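HNH endonuclease (Geobacter metallireducens, PDB 4H9D) probably nicks nucleic acid as a manganese-dependent HNH endonuclease, and binds a zinc ion through four cysteines. Local coordinates at residues Q11-E16 with V56-G61; N31-G36 with E48-D53; C38-E43 with K74-R79. All blocks are in the same frame, centred on the assembly; numbering follows the deposited sequence.

Interaction 1: Q11-E16 with V56-G61; sequences QEVKRE and VPVVRG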
ATOM      1  N   GLN A  11       8.901  21.451  -7.498  1.00 57.28           N
ATOM      2  CA  GLN A  11       8.788  22.436  -8.564  1.00 59.96           C
ATOM      3  C   GLN A  11       8.901  21.599  -9.852  1.00 57.61           C
ATOM      4  O   GLN A  11       8.135  21.774 -10.809  1.00 53.56           O
ATOM      5  CB  GLN A  11       9.946  23.439  -8.472  1.00 88.71           C
ATOM      6  CG  GLN A  11      11.306  22.780  -8.718  1.00 97.17           C
ATOM      7  CD  GLN A  11      12.494  23.580  -8.202  1.00107.74           C
ATOM      8  OE1 GLN A  11      12.560  23.928  -7.021  1.00108.52           O
ATOM      9  NE2 GLN A  11      13.450  23.858  -9.089  1.00112.58           N
ATOM     10  N   GLU A  12       9.857  20.669  -9.848  1.00 68.67           N
ATOM     11  CA  GLU A  12      10.088  19.790 -10.986  1.00 61.14           C
ATOM     12  C   GLU A  12       8.898  18.858 -11.201  1.00 52.46           C
ATOM     13  O   GLU A  12       8.502  18.612 -12.334  1.00 53.29           O
ATOM     14  CB  GLU A  12      11.358  18.951 -10.773  1.00 70.05           C
ATOM     15  CG  GLU A  12      12.689  19.715 -10.913  1.00 76.47           C
ATOM     16  CD  GLU A  12      13.902  18.928 -10.376  1.00 82.78           C
ATOM     17  OE1 GLU A  12      14.015  18.758  -9.138  1.00 81.32           O
ATOM     18  OE2 GLU A  12      14.741  18.476 -11.192  1.00 85.67           O
ATOM     19  N   VAL A  13       8.323  18.345 -10.120  1.00 45.88           N
ATOM     20  CA  VAL A  13       7.198  17.427 -10.254  1.00 48.31           C
ATOM     21  C   VAL A  13       5.986  18.104 -10.875  1.00 57.77           C
ATOM     22  O   VAL A  13       5.332  17.529 -11.746  1.00 59.83           O
ATOM     23  CB  VAL A  13       6.788  16.791  -8.897  1.00 40.13           C
ATOM     24  CG1 VAL A  13       5.481  16.015  -9.059  1.00 33.48           C
ATOM     25  CG2 VAL A  13       7.891  15.839  -8.406  1.00 41.00           C
ATOM     26  N   LYS A  14       5.685  19.319 -10.432  1.00 65.53           N
ATOM     27  CA  LYS A  14       4.551  20.046 -10.982  1.00 61.98           C
ATOM     28  C   LYS A  14       4.836  20.320 -12.439  1.00 57.13           C
ATOM     29  O   LYS A  14       4.016  20.048 -13.310  1.00 55.76           O
ATOM     30  CB  LYS A  14       4.356  21.377 -10.272  1.00 67.89           C
ATOM     31  CG  LYS A  14       3.465  21.339  -9.043  1.00 75.92           C
ATOM     32  CD  LYS A  14       3.165  22.763  -8.589  1.00 81.98           C
ATOM     33  CE  LYS A  14       2.632  23.602  -9.761  1.00 85.62           C
ATOM     34  NZ  LYS A  14       2.418  25.040  -9.419  1.00 89.08           N
ATOM     35  N   ARG A  15       6.017  20.869 -12.685  1.00 57.92           N
ATOM     36  CA  ARG A  15       6.454  21.210 -14.030  1.00 58.60           C
ATOM     37  C   ARG A  15       6.169  20.079 -15.002  1.00 61.31           C
ATOM     38  O   ARG A  15       5.725  20.317 -16.124  1.00 63.93           O
ATOM     39  CB  ARG A  15       7.951  21.525 -14.023  1.00 65.90           C
ATOM     40  CG  ARG A  15       8.524  21.837 -15.389  1.00 66.65           C
ATOM     41  CD  ARG A  15       7.815  23.014 -16.013  1.00 76.39           C
ATOM     42  NE  ARG A  15       8.216  23.211 -17.402  1.00 80.23           N
ATOM     43  CZ  ARG A  15       7.659  24.095 -18.226  1.00 85.35           C
ATOM     44  NH1 ARG A  15       6.666  24.878 -17.806  1.00 89.61           N
ATOM     45  NH2 ARG A  15       8.101  24.198 -19.472  1.00 87.65           N
ATOM     46  N   GLU A  16       6.432  18.849 -14.563  1.00 55.06           N
ATOM     47  CA  GLU A  16       6.212  17.667 -15.389  1.00 51.08           C
ATOM     48  C   GLU A  16       4.750  17.293 -15.433  1.00 48.99           C
ATOM     49  O   GLU A  16       4.277  16.771 -16.436  1.00 43.98           O
ATOM     50  CB  GLU A  16       7.017  16.466 -14.873  1.00 56.71           C
ATOM     51  CG  GLU A  16       8.477  16.489 -15.246  1.00 59.13           C
ATOM     52  CD  GLU A  16       8.711  17.082 -16.620  1.00 64.44           C
ATOM     53  OE1 GLU A  16       8.806  18.322 -16.707  1.00 73.60           O
ATOM     54  OE2 GLU A  16       8.785  16.323 -17.616  1.00 59.00           O
ATOM     55  N   VAL A  56       9.191   5.903 -16.901  1.00 49.18           N
ATOM     56  CA  VAL A  56      10.020   6.383 -15.810  1.00 54.72           C
ATOM     57  C   VAL A  56       9.163   7.375 -15.035  1.00 52.34           C
ATOM     58  O   VAL A  56       8.891   8.469 -15.520  1.00 53.48           O
ATOM     59  CB  VAL A  56      11.233   7.119 -16.353  1.00 41.98           C
ATOM     60  CG1 VAL A  56      12.004   7.741 -15.222  1.00 44.03           C
ATOM     61  CG2 VAL A  56      12.088   6.161 -17.137  1.00 34.14           C
ATOM     62  N   PRO A  57       8.719   7.002 -13.826  1.00 40.24           N
ATOM     63  CA  PRO A  57       7.886   7.873 -12.992  1.00 41.31           C
ATOM     64  C   PRO A  57       8.446   9.278 -12.868  1.00 44.01           C
ATOM     65  O   PRO A  57       9.657   9.477 -12.902  1.00 42.34           O
ATOM     66  CB  PRO A  57       7.865   7.148 -11.654  1.00 35.81           C
ATOM     67  CG  PRO A  57       7.929   5.726 -12.036  1.00 34.15           C
ATOM     68  CD  PRO A  57       8.966   5.716 -13.151  1.00 31.65           C
ATOM     69  N   VAL A  58       7.558  10.257 -12.723  1.00 62.81           N
ATOM     70  CA  VAL A  58       7.972  11.653 -12.584  1.00 60.94           C
ATOM     71  C   VAL A  58       8.764  11.863 -11.285  1.00 61.06           C
ATOM     72  O   VAL A  58       9.744  12.603 -11.265  1.00 62.59           O
ATOM     73  CB  VAL A  58       6.730  12.610 -12.614  1.00 41.48           C
ATOM     74  CG1 VAL A  58       7.129  14.036 -12.266  1.00 46.70           C
ATOM     75  CG2 VAL A  58       6.108  12.582 -13.992  1.00 42.67           C
ATOM     76  N   VAL A  59       8.341  11.205 -10.205  1.00 58.19           N
ATOM     77  CA  VAL A  59       9.023  11.333  -8.919  1.00 60.38           C
ATOM     78  C   VAL A  59      10.358  10.599  -8.932  1.00 60.80           C
ATOM     79  O   VAL A  59      11.110  10.648  -7.960  1.00 64.29           O
ATOM     80  CB  VAL A  59       8.155  10.805  -7.745  1.00 37.83           C
ATOM     81  CG1 VAL A  59       6.919  11.646  -7.612  1.00 34.20           C
ATOM     82  CG2 VAL A  59       7.791   9.344  -7.957  1.00 35.94           C
ATOM     83  N   ARG A  60      10.644   9.902 -10.025  1.00 48.97           N
ATOM     84  CA  ARG A  60      11.916   9.212 -10.154  1.00 51.44           C
ATOM     85  C   ARG A  60      12.742   9.930 -11.203  1.00 57.19           C
ATOM     86  O   ARG A  60      13.678   9.361 -11.757  1.00 60.40           O
ATOM     87  CB  ARG A  60      11.729   7.749 -10.559  1.00 48.87           C
ATOM     88  CG  ARG A  60      11.302   6.865  -9.403  1.00 45.09           C
ATOM     89  CD  ARG A  60      12.113   7.237  -8.170  1.00 48.00           C
ATOM     90  NE  ARG A  60      11.634   6.577  -6.961  1.00 59.43           N
ATOM     91  CZ  ARG A  60      11.105   7.208  -5.917  1.00 60.88           C
ATOM     92  NH1 ARG A  60      10.977   8.529  -5.919  1.00 63.39           N
ATOM     93  NH2 ARG A  60      10.716   6.508  -4.862  1.00 64.37           N
ATOM     94  N   GLY A  61      12.385  11.182 -11.477  1.00 67.27           N
ATOM     95  CA  GLY A  61      13.118  11.961 -12.460  1.00 65.21           C
ATOM     96  C   GLY A  61      12.562  11.975 -13.875  1.00 58.18           C
ATOM     97  O   GLY A  61      12.877  12.885 -14.641  1.00 57.56           O
TER
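V58 lays its CG1 methyl against segment 11-16 of helix 10-24, where V13 and E16, one turn apart, receive it. The contact is apolar. The closest approach is from V58 CG1 to E16 CB, 3.6 Å, and the same methyl lies 3.9 Å from V13 CA, so it touches the helix at the roots of two side chains. With CG1 set opposite its backbone N (chi1 172°), V58 aims this branch at the helix, while CG2, a little farther off, also meets E16 CB. V13 adds its own CG1, 4.1 Å from V58 CG1, the two valines meeting at a slant, and its CG2 brushes V59 CG1 at the margin. Valine's methyls lie close to the backbone, so they can rest directly on the helix surface. In E16 only the aliphatic base is used; the carboxylate bends away and its OE2 forms a salt bridge with K19. P46 of the second subunit packs on V59. The backbone of 56-61 makes a tight turn, R60 N bonding to P57 O at 3.1 Å, and glycine suits position 61, where positive phi would jam a side chain against R60 O. The contact lays the loop between strands 50-54 and 69-73 against helix 10-24.

Interaction 2: N31-G36 with E48-D53; sequences NRIARG and EELTMD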
ATOM      1  N   ASN A  31      -4.431  10.398 -30.853  1.00 56.44           N
ATOM      2  CA  ASN A  31      -4.203   9.407 -31.885  1.00 56.55           C
ATOM      3  C   ASN A  31      -3.716   8.103 -31.280  1.00 60.63           C
ATOM      4  O   ASN A  31      -4.258   7.030 -31.577  1.00 62.98           O
ATOM      5  CB  ASN A  31      -3.182   9.895 -32.905  1.00 55.69           C
ATOM      6  CG  ASN A  31      -3.813  10.205 -34.234  1.00 59.59           C
ATOM      7  OD1 ASN A  31      -4.502  11.221 -34.381  1.00 64.67           O
ATOM      8  ND2 ASN A  31      -3.609   9.319 -35.215  1.00 60.26           N
ATOM      9  N   ARG A  32      -2.697   8.200 -30.431  1.00 46.11           N
ATOM     10  CA  ARG A  32      -2.132   7.027 -29.796  1.00 41.83           C
ATOM     11  C   ARG A  32      -3.167   6.173 -29.045  1.00 48.76           C
ATOM     12  O   ARG A  32      -3.201   4.949 -29.232  1.00 54.78           O
ATOM     13  CB  ARG A  32      -1.007   7.430 -28.848  1.00 42.29           C
ATOM     14  CG  ARG A  32      -0.248   6.249 -28.308  1.00 47.36           C
ATOM     15  CD  ARG A  32       1.043   6.106 -29.034  1.00 50.62           C
ATOM     16  NE  ARG A  32       2.071   6.854 -28.339  1.00 51.51           N
ATOM     17  CZ  ARG A  32       2.888   6.337 -27.426  1.00 50.85           C
ATOM     18  NH1 ARG A  32       2.805   5.054 -27.097  1.00 51.91           N
ATOM     19  NH2 ARG A  32       3.788   7.117 -26.834  1.00 50.02           N
ATOM     20  N   ILE A  33      -4.009   6.778 -28.203  1.00 45.01           N
ATOM     21  CA  ILE A  33      -4.989   5.950 -27.497  1.00 49.79           C
ATOM     22  C   ILE A  33      -6.125   5.528 -28.416  1.00 53.30           C
ATOM     23  O   ILE A  33      -6.841   4.571 -28.133  1.00 60.13           O
ATOM     24  CB  ILE A  33      -5.581   6.641 -26.251  1.00 48.07           C
ATOM     25  CG1 ILE A  33      -6.072   8.035 -26.586  1.00 45.03           C
ATOM     26  CG2 ILE A  33      -4.553   6.708 -25.156  1.00 46.75           C
ATOM     27  CD1 ILE A  33      -6.678   8.706 -25.382  1.00 44.96           C
ATOM     28  N   ALA A  34      -6.287   6.249 -29.521  1.00 41.54           N
ATOM     29  CA  ALA A  34      -7.323   5.929 -30.505  1.00 44.02           C
ATOM     30  C   ALA A  34      -7.050   4.523 -31.006  1.00 45.82           C
ATOM     31  O   ALA A  34      -7.977   3.765 -31.282  1.00 48.24           O
ATOM     32  CB  ALA A  34      -7.274   6.908 -31.678  1.00 37.94           C
ATOM     33  N   ARG A  35      -5.767   4.182 -31.118  1.00 52.11           N
ATOM     34  CA  ARG A  35      -5.353   2.862 -31.572  1.00 58.24           C
ATOM     35  C   ARG A  35      -5.789   1.808 -30.558  1.00 62.67           C
ATOM     36  O   ARG A  35      -5.916   0.640 -30.885  1.00 67.22           O
ATOM     37  CB  ARG A  35      -3.837   2.845 -31.769  1.00 53.02           C
ATOM     38  CG  ARG A  35      -3.376   3.921 -32.734  1.00 46.33           C
ATOM     39  CD  ARG A  35      -1.867   4.012 -32.813  1.00 47.54           C
ATOM     40  NE  ARG A  35      -1.457   5.064 -33.736  1.00 55.87           N
ATOM     41  CZ  ARG A  35      -0.237   5.597 -33.786  1.00 58.27           C
ATOM     42  NH1 ARG A  35       0.714   5.182 -32.956  1.00 54.02           N
ATOM     43  NH2 ARG A  35       0.034   6.548 -34.673  1.00 61.39           N
ATOM     44  N   GLY A  36      -6.016   2.243 -29.324  1.00 54.24           N
ATOM     45  CA  GLY A  36      -6.473   1.353 -28.269  1.00 56.94           C
ATOM     46  C   GLY A  36      -5.585   0.204 -27.832  1.00 57.99           C
ATOM     47  O   GLY A  36      -6.079  -0.806 -27.328  1.00 63.50           O
ATOM     48  N   GLU A  48     -11.468   5.198 -23.682  1.00 98.07           N
ATOM     49  CA  GLU A  48     -11.846   5.643 -22.353  1.00102.66           C
ATOM     50  C   GLU A  48     -11.090   4.840 -21.306  1.00102.06           C
ATOM     51  O   GLU A  48     -10.680   5.381 -20.282  1.00105.80           O
ATOM     52  CB  GLU A  48     -13.351   5.471 -22.140  1.00137.89           C
ATOM     53  CG  GLU A  48     -14.215   6.485 -22.879  1.00148.69           C
ATOM     54  CD  GLU A  48     -14.018   6.457 -24.387  1.00155.09           C
ATOM     55  OE1 GLU A  48     -14.134   5.363 -24.983  1.00156.91           O
ATOM     56  OE2 GLU A  48     -13.753   7.529 -24.976  1.00155.02           O
ATOM     57  N   GLU A  49     -10.887   3.554 -21.584  1.00 73.74           N
ATOM     58  CA  GLU A  49     -10.207   2.655 -20.651  1.00 71.47           C
ATOM     59  C   GLU A  49      -8.686   2.760 -20.549  1.00 68.00           C
ATOM     60  O   GLU A  49      -8.064   2.011 -19.789  1.00 73.34           O
ATOM     61  CB  GLU A  49     -10.580   1.203 -20.952  1.00 67.20           C
ATOM     62  CG  GLU A  49     -12.044   0.878 -20.737  1.00 73.12           C
ATOM     63  CD  GLU A  49     -12.304  -0.619 -20.707  1.00 80.99           C
ATOM     64  OE1 GLU A  49     -11.747  -1.290 -19.804  1.00 85.69           O
ATOM     65  OE2 GLU A  49     -13.057  -1.124 -21.579  1.00 81.17           O
ATOM     66  N   LEU A  50      -8.080   3.669 -21.307  1.00 63.50           N
ATOM     67  CA  LEU A  50      -6.632   3.847 -21.242  1.00 58.74           C
ATOM     68  C   LEU A  50      -6.267   5.109 -20.468  1.00 57.10           C
ATOM     69  O   LEU A  50      -7.046   6.060 -20.410  1.00 60.02           O
ATOM     70  CB  LEU A  50      -6.033   3.951 -22.640  1.00 42.63           C
ATOM     71  CG  LEU A  50      -6.215   2.758 -23.563  1.00 43.24           C
ATOM     72  CD1 LEU A  50      -5.358   2.988 -24.794  1.00 42.51           C
ATOM     73  CD2 LEU A  50      -5.824   1.468 -22.860  1.00 35.13           C
ATOM     74  N   THR A  51      -5.080   5.104 -19.873  1.00 43.09           N
ATOM     75  CA  THR A  51      -4.577   6.249 -19.123  1.00 46.44           C
ATOM     76  C   THR A  51      -3.156   6.505 -19.575  1.00 42.39           C
ATOM     77  O   THR A  51      -2.540   5.667 -20.230  1.00 46.54           O
ATOM     78  CB  THR A  51      -4.544   5.983 -17.615  1.00 66.69           C
ATOM     79  OG1 THR A  51      -5.765   5.348 -17.217  1.00 76.43           O
ATOM     80  CG2 THR A  51      -4.400   7.300 -16.854  1.00 65.45           C
HETATM   81  N   MSE A  52      -2.631   7.669 -19.241  1.00 57.30           N
HETATM   82  CA  MSE A  52      -1.273   7.974 -19.622  1.00 55.06           C
HETATM   83  C   MSE A  52      -0.350   7.539 -18.506  1.00 53.92           C
HETATM   84  O   MSE A  52      -0.590   7.849 -17.339  1.00 60.27           O
HETATM   85  CB  MSE A  52      -1.106   9.458 -19.847  1.00 57.86           C
HETATM   86  CG  MSE A  52       0.311   9.840 -20.136  1.00 59.05           C
HETATM   87 SE   MSE A  52       0.417  11.712 -20.503  1.00 81.22          SE
HETATM   88  CE  MSE A  52       0.053  12.341 -18.729  1.00 71.81           C
ATOM     89  N   ASP A  53       0.694   6.801 -18.854  1.00 49.55           N
ATOM     90  CA  ASP A  53       1.642   6.375 -17.840  1.00 48.24           C
ATOM     91  C   ASP A  53       3.040   6.762 -18.266  1.00 47.96           C
ATOM     92  O   ASP A  53       3.340   6.843 -19.458  1.00 50.81           O
ATOM     93  CB  ASP A  53       1.556   4.866 -17.610  1.00 60.65           C
ATOM     94  CG  ASP A  53       2.421   4.397 -16.445  1.00 65.45           C
ATOM     95  OD1 ASP A  53       2.596   5.161 -15.469  1.00 72.78           O
ATOM     96  OD2 ASP A  53       2.911   3.249 -16.498  1.00 68.11           O
TER
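Beside the four-cysteine zinc site, I33 of helix 27-34 and G36 just after it pack on L50 of strand 50-54. I33 comes in with its CG2 methyl, 3.8 Å from L50 CD1 and 4.0 Å from L50 CB, the two side chains running past each other in opposite senses. In I33 that methyl is placed anti to the carbonyl carbon, with CG1 taking the position between N and C (chi1 50°), which leaves CG2 and CB to face the leucine. L50 CD1 also reaches the backbone of G36, 4.0 Å from its CA.

Strand 50-54 pairs antiparallel with 69-73, and helix 74-82 follows; this hairpin and helix are the ββα-metal core of HNH nucleases. L50 lies between I33 and the zinc site, its side chain close to that of C73, and a long branched aliphatic residue suits this buried position. I33 also touches P71 of the paired strand. G36 leaves the helix with positive phi, which glycine adopts readily; its N bonds to I33 O at 2.7 Å, and its backbone also bonds with F45. On the strand, T51 bonds through its backbone with A72.

Interaction 3: C38-E43 with K74-R79; sequences CHYCGE and KECNNR. With ZN (zinc ion), chain D.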
ATOM      1  N   CYS A  38      -2.748  -1.273 -25.316  1.00 37.32           N
ATOM      2  CA  CYS A  38      -2.104  -1.049 -24.023  1.00 31.69           C
ATOM      3  C   CYS A  38      -0.623  -1.382 -24.175  1.00 33.57           C
ATOM      4  O   CYS A  38      -0.261  -2.477 -24.599  1.00 38.63           O
ATOM      5  CB  CYS A  38      -2.717  -1.944 -22.962  1.00 39.56           C
ATOM      6  SG  CYS A  38      -1.790  -1.927 -21.434  1.00 53.36           S
ATOM      7  N   HIS A  39       0.236  -0.442 -23.819  1.00 31.11           N
ATOM      8  CA  HIS A  39       1.669  -0.637 -23.983  1.00 29.73           C
ATOM      9  C   HIS A  39       2.285  -1.807 -23.235  1.00 32.94           C
ATOM     10  O   HIS A  39       3.254  -2.407 -23.718  1.00 34.27           O
ATOM     11  CB  HIS A  39       2.412   0.634 -23.612  1.00 37.78           C
ATOM     12  CG  HIS A  39       3.879   0.553 -23.858  1.00 43.16           C
ATOM     13  ND1 HIS A  39       4.798   0.408 -22.839  1.00 50.04           N
ATOM     14  CD2 HIS A  39       4.589   0.557 -25.010  1.00 46.40           C
ATOM     15  CE1 HIS A  39       6.013   0.326 -23.353  1.00 51.32           C
ATOM     16  NE2 HIS A  39       5.914   0.414 -24.668  1.00 48.41           N
ATOM     17  N   TYR A  40       1.725  -2.137 -22.071  1.00 41.79           N
ATOM     18  CA  TYR A  40       2.255  -3.227 -21.266  1.00 41.53           C
ATOM     19  C   TYR A  40       1.751  -4.591 -21.698  1.00 45.38           C
ATOM     20  O   TYR A  40       2.550  -5.465 -22.032  1.00 45.91           O
ATOM     21  CB  TYR A  40       1.955  -2.972 -19.785  1.00 44.61           C
ATOM     22  CG  TYR A  40       2.643  -1.718 -19.290  1.00 41.87           C
ATOM     23  CD1 TYR A  40       4.049  -1.632 -19.282  1.00 38.66           C
ATOM     24  CD2 TYR A  40       1.906  -0.582 -18.917  1.00 42.26           C
ATOM     25  CE1 TYR A  40       4.706  -0.450 -18.927  1.00 35.36           C
ATOM     26  CE2 TYR A  40       2.554   0.617 -18.558  1.00 39.23           C
ATOM     27  CZ  TYR A  40       3.954   0.665 -18.570  1.00 40.34           C
ATOM     28  OH  TYR A  40       4.613   1.819 -18.235  1.00 41.83           O
ATOM     29  N   CYS A  41       0.436  -4.790 -21.719  1.00 40.29           N
ATOM     30  CA  CYS A  41      -0.072  -6.101 -22.123  1.00 41.12           C
ATOM     31  C   CYS A  41      -0.387  -6.276 -23.613  1.00 41.73           C
ATOM     32  O   CYS A  41      -0.642  -7.384 -24.055  1.00 44.06           O
ATOM     33  CB  CYS A  41      -1.288  -6.484 -21.276  1.00 39.35           C
ATOM     34  SG  CYS A  41      -2.714  -5.410 -21.434  1.00 47.81           S
ATOM     35  N   GLY A  42      -0.360  -5.194 -24.381  1.00 38.01           N
ATOM     36  CA  GLY A  42      -0.625  -5.295 -25.808  1.00 34.03           C
ATOM     37  C   GLY A  42      -2.059  -5.676 -26.146  1.00 39.26           C
ATOM     38  O   GLY A  42      -2.385  -5.946 -27.305  1.00 41.16           O
ATOM     39  N   GLU A  43      -2.917  -5.706 -25.132  1.00 50.21           N
ATOM     40  CA  GLU A  43      -4.315  -6.045 -25.315  1.00 54.17           C
ATOM     41  C   GLU A  43      -5.010  -4.812 -25.878  1.00 54.58           C
ATOM     42  O   GLU A  43      -4.477  -3.715 -25.778  1.00 52.60           O
ATOM     43  CB  GLU A  43      -4.926  -6.425 -23.970  1.00 71.60           C
ATOM     44  CG  GLU A  43      -6.300  -7.032 -24.071  1.00 78.68           C
ATOM     45  CD  GLU A  43      -6.818  -7.512 -22.735  1.00 89.69           C
ATOM     46  OE1 GLU A  43      -6.011  -8.060 -21.948  1.00 90.53           O
ATOM     47  OE2 GLU A  43      -8.033  -7.352 -22.482  1.00 94.39           O
ATOM     48  N   LYS A  74      -6.227   0.195 -17.175  1.00 71.53           N
ATOM     49  CA  LYS A  74      -6.407   0.253 -15.727  1.00 74.20           C
ATOM     50  C   LYS A  74      -5.509  -0.709 -14.930  1.00 72.83           C
ATOM     51  O   LYS A  74      -4.674  -0.278 -14.128  1.00 69.66           O
ATOM     52  CB  LYS A  74      -7.890  -0.000 -15.416  1.00 84.90           C
ATOM     53  CG  LYS A  74      -8.268  -0.099 -13.946  1.00 90.14           C
ATOM     54  CD  LYS A  74      -9.787  -0.105 -13.785  1.00 95.63           C
ATOM     55  CE  LYS A  74     -10.456  -1.163 -14.666  1.00 99.02           C
ATOM     56  NZ  LYS A  74     -11.949  -1.104 -14.613  1.00103.53           N
ATOM     57  N   GLU A  75      -5.679  -2.005 -15.177  1.00 67.03           N
ATOM     58  CA  GLU A  75      -4.938  -3.068 -14.499  1.00 65.75           C
ATOM     59  C   GLU A  75      -3.412  -2.952 -14.558  1.00 61.15           C
ATOM     60  O   GLU A  75      -2.729  -3.047 -13.534  1.00 61.57           O
ATOM     61  CB  GLU A  75      -5.377  -4.412 -15.071  1.00 94.03           C
ATOM     62  CG  GLU A  75      -4.807  -5.624 -14.376  1.00103.57           C
ATOM     63  CD  GLU A  75      -5.338  -6.918 -14.968  1.00115.41           C
ATOM     64  OE1 GLU A  75      -6.574  -7.101 -14.968  1.00117.75           O
ATOM     65  OE2 GLU A  75      -4.525  -7.748 -15.437  1.00119.45           O
ATOM     66  N   CYS A  76      -2.880  -2.761 -15.761  1.00 57.71           N
ATOM     67  CA  CYS A  76      -1.439  -2.634 -15.948  1.00 58.23           C
ATOM     68  C   CYS A  76      -0.889  -1.390 -15.265  1.00 53.56           C
ATOM     69  O   CYS A  76       0.181  -1.426 -14.650  1.00 52.06           O
ATOM     70  CB  CYS A  76      -1.084  -2.572 -17.441  1.00 58.41           C
ATOM     71  SG  CYS A  76      -0.847  -4.176 -18.250  1.00 56.94           S
ATOM     72  N   ASN A  77      -1.614  -0.285 -15.371  1.00 55.72           N
ATOM     73  CA  ASN A  77      -1.134   0.949 -14.775  1.00 54.39           C
ATOM     74  C   ASN A  77      -0.899   0.863 -13.273  1.00 55.40           C
ATOM     75  O   ASN A  77       0.082   1.426 -12.776  1.00 59.58           O
ATOM     76  CB  ASN A  77      -2.089   2.097 -15.077  1.00 52.84           C
ATOM     77  CG  ASN A  77      -1.587   3.407 -14.537  1.00 53.94           C
ATOM     78  OD1 ASN A  77      -0.463   3.824 -14.829  1.00 55.93           O
ATOM     79  ND2 ASN A  77      -2.410   4.067 -13.733  1.00 54.05           N
ATOM     80  N   ASN A  78      -1.789   0.175 -12.551  1.00 54.65           N
ATOM     81  CA  ASN A  78      -1.662   0.028 -11.096  1.00 59.31           C
ATOM     82  C   ASN A  78      -0.634  -1.027 -10.730  1.00 59.55           C
ATOM     83  O   ASN A  78       0.297  -0.763  -9.970  1.00 60.35           O
ATOM     84  CB  ASN A  78      -3.000  -0.364 -10.485  1.00 62.92           C
ATOM     85  CG  ASN A  78      -4.086   0.631 -10.803  1.00 68.19           C
ATOM     86  OD1 ASN A  78      -4.012   1.794 -10.402  1.00 65.61           O
ATOM     87  ND2 ASN A  78      -5.099   0.188 -11.540  1.00 71.05           N
ATOM     88  N   ARG A  79      -0.826  -2.229 -11.269  1.00 53.46           N
ATOM     89  CA  ARG A  79       0.069  -3.342 -11.023  1.00 52.31           C
ATOM     90  C   ARG A  79       1.525  -2.966 -11.221  1.00 50.24           C
ATOM     91  O   ARG A  79       2.404  -3.523 -10.572  1.00 50.28           O
ATOM     92  CB  ARG A  79      -0.278  -4.508 -11.943  1.00 52.44           C
ATOM     93  CG  ARG A  79      -1.398  -5.380 -11.432  1.00 58.09           C
ATOM     94  CD  ARG A  79      -1.983  -6.244 -12.539  1.00 63.96           C
ATOM     95  NE  ARG A  79      -2.988  -7.176 -12.035  1.00 70.62           N
ATOM     96  CZ  ARG A  79      -2.701  -8.272 -11.336  1.00 78.72           C
ATOM     97  NH1 ARG A  79      -1.435  -8.573 -11.062  1.00 80.48           N
ATOM     98  NH2 ARG A  79      -3.675  -9.065 -10.901  1.00 84.43           N
TER
HETATM   99 ZN    ZN D 201      -2.570  -3.585 -20.021  1.00 51.95          ZN
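Different first torsions bring the sulfurs of one turn together: C38 holds SG anti to its backbone N (chi1 170°), and C41 places SG between N and the carbonyl carbon (chi1 63°), while C76 brings its own across from the helix. All three converge on one zinc ion. C38 SG and C41 SG each lie 2.3 Å from the zinc, and C76 SG 2.5 Å; C73, at the end of strand 69-73, supplies the fourth sulfur. Cysteine suits the task because zinc binds thiolate sulfur strongly, and a short side chain keeps the metal close to the backbone on both sides.

The turn 38-43 is a zinc knuckle, the CxxCG hairpin in which backbone N-H groups point at the first cysteine. C41 N approaches C38 SG at 3.6 Å, weak but nearly straight (165°), and Y40 N gives a second weak bond to the same sulfur. These N-H groups probably spread part of the sulfur's negative charge. The knuckle is closed by C38 N to E43 O, 3.0 Å, and by G42 N to C38 O, 2.7 Å, with G42 taking the positive phi the tight turn needs.

The second CxxC pair brackets the start of helix 74-82, and C76 sits in its first turn, at the N-terminal end, where the helix dipole may help stabilise the thiolate. Apart from the metal, the contact is apolar. Y40 CB lies 3.4 Å from C76 SG, and its ring carbon CD2 lies 3.9 Å from C76 CB, the cysteine approaching the ring obliquely. The Y40 ring meets W88 edge-to-face, and its OH hydrogen-bonds to D53. C41 brings its CB beside C76 SG, while Y91 of helix 85-92 packs on C76.

In the fold
Interactions 2 and 3 are neighbours, with centres about 11 Å apart, and they touch where D53 OD2 meets Y40 OH at 2.8 Å in a probable hydrogen bond, tying strand 50-54 to the zinc knuckle. L50 of interaction 2 packs beside the cysteine site, its side chain about 7 Å from the zinc and about 4 Å from that of C73. Interaction 1 lies on the opposite side of the chain's centre, about 21 Å between centres from either. There the side chain of V59 is about 8 Å from a bound magnesium ion, whereas that of Y40 of interaction 3 is about 13 Å from one. Along the chain, interaction 2 is nested within the loop closed by interaction 1, and interaction 3 crosses both.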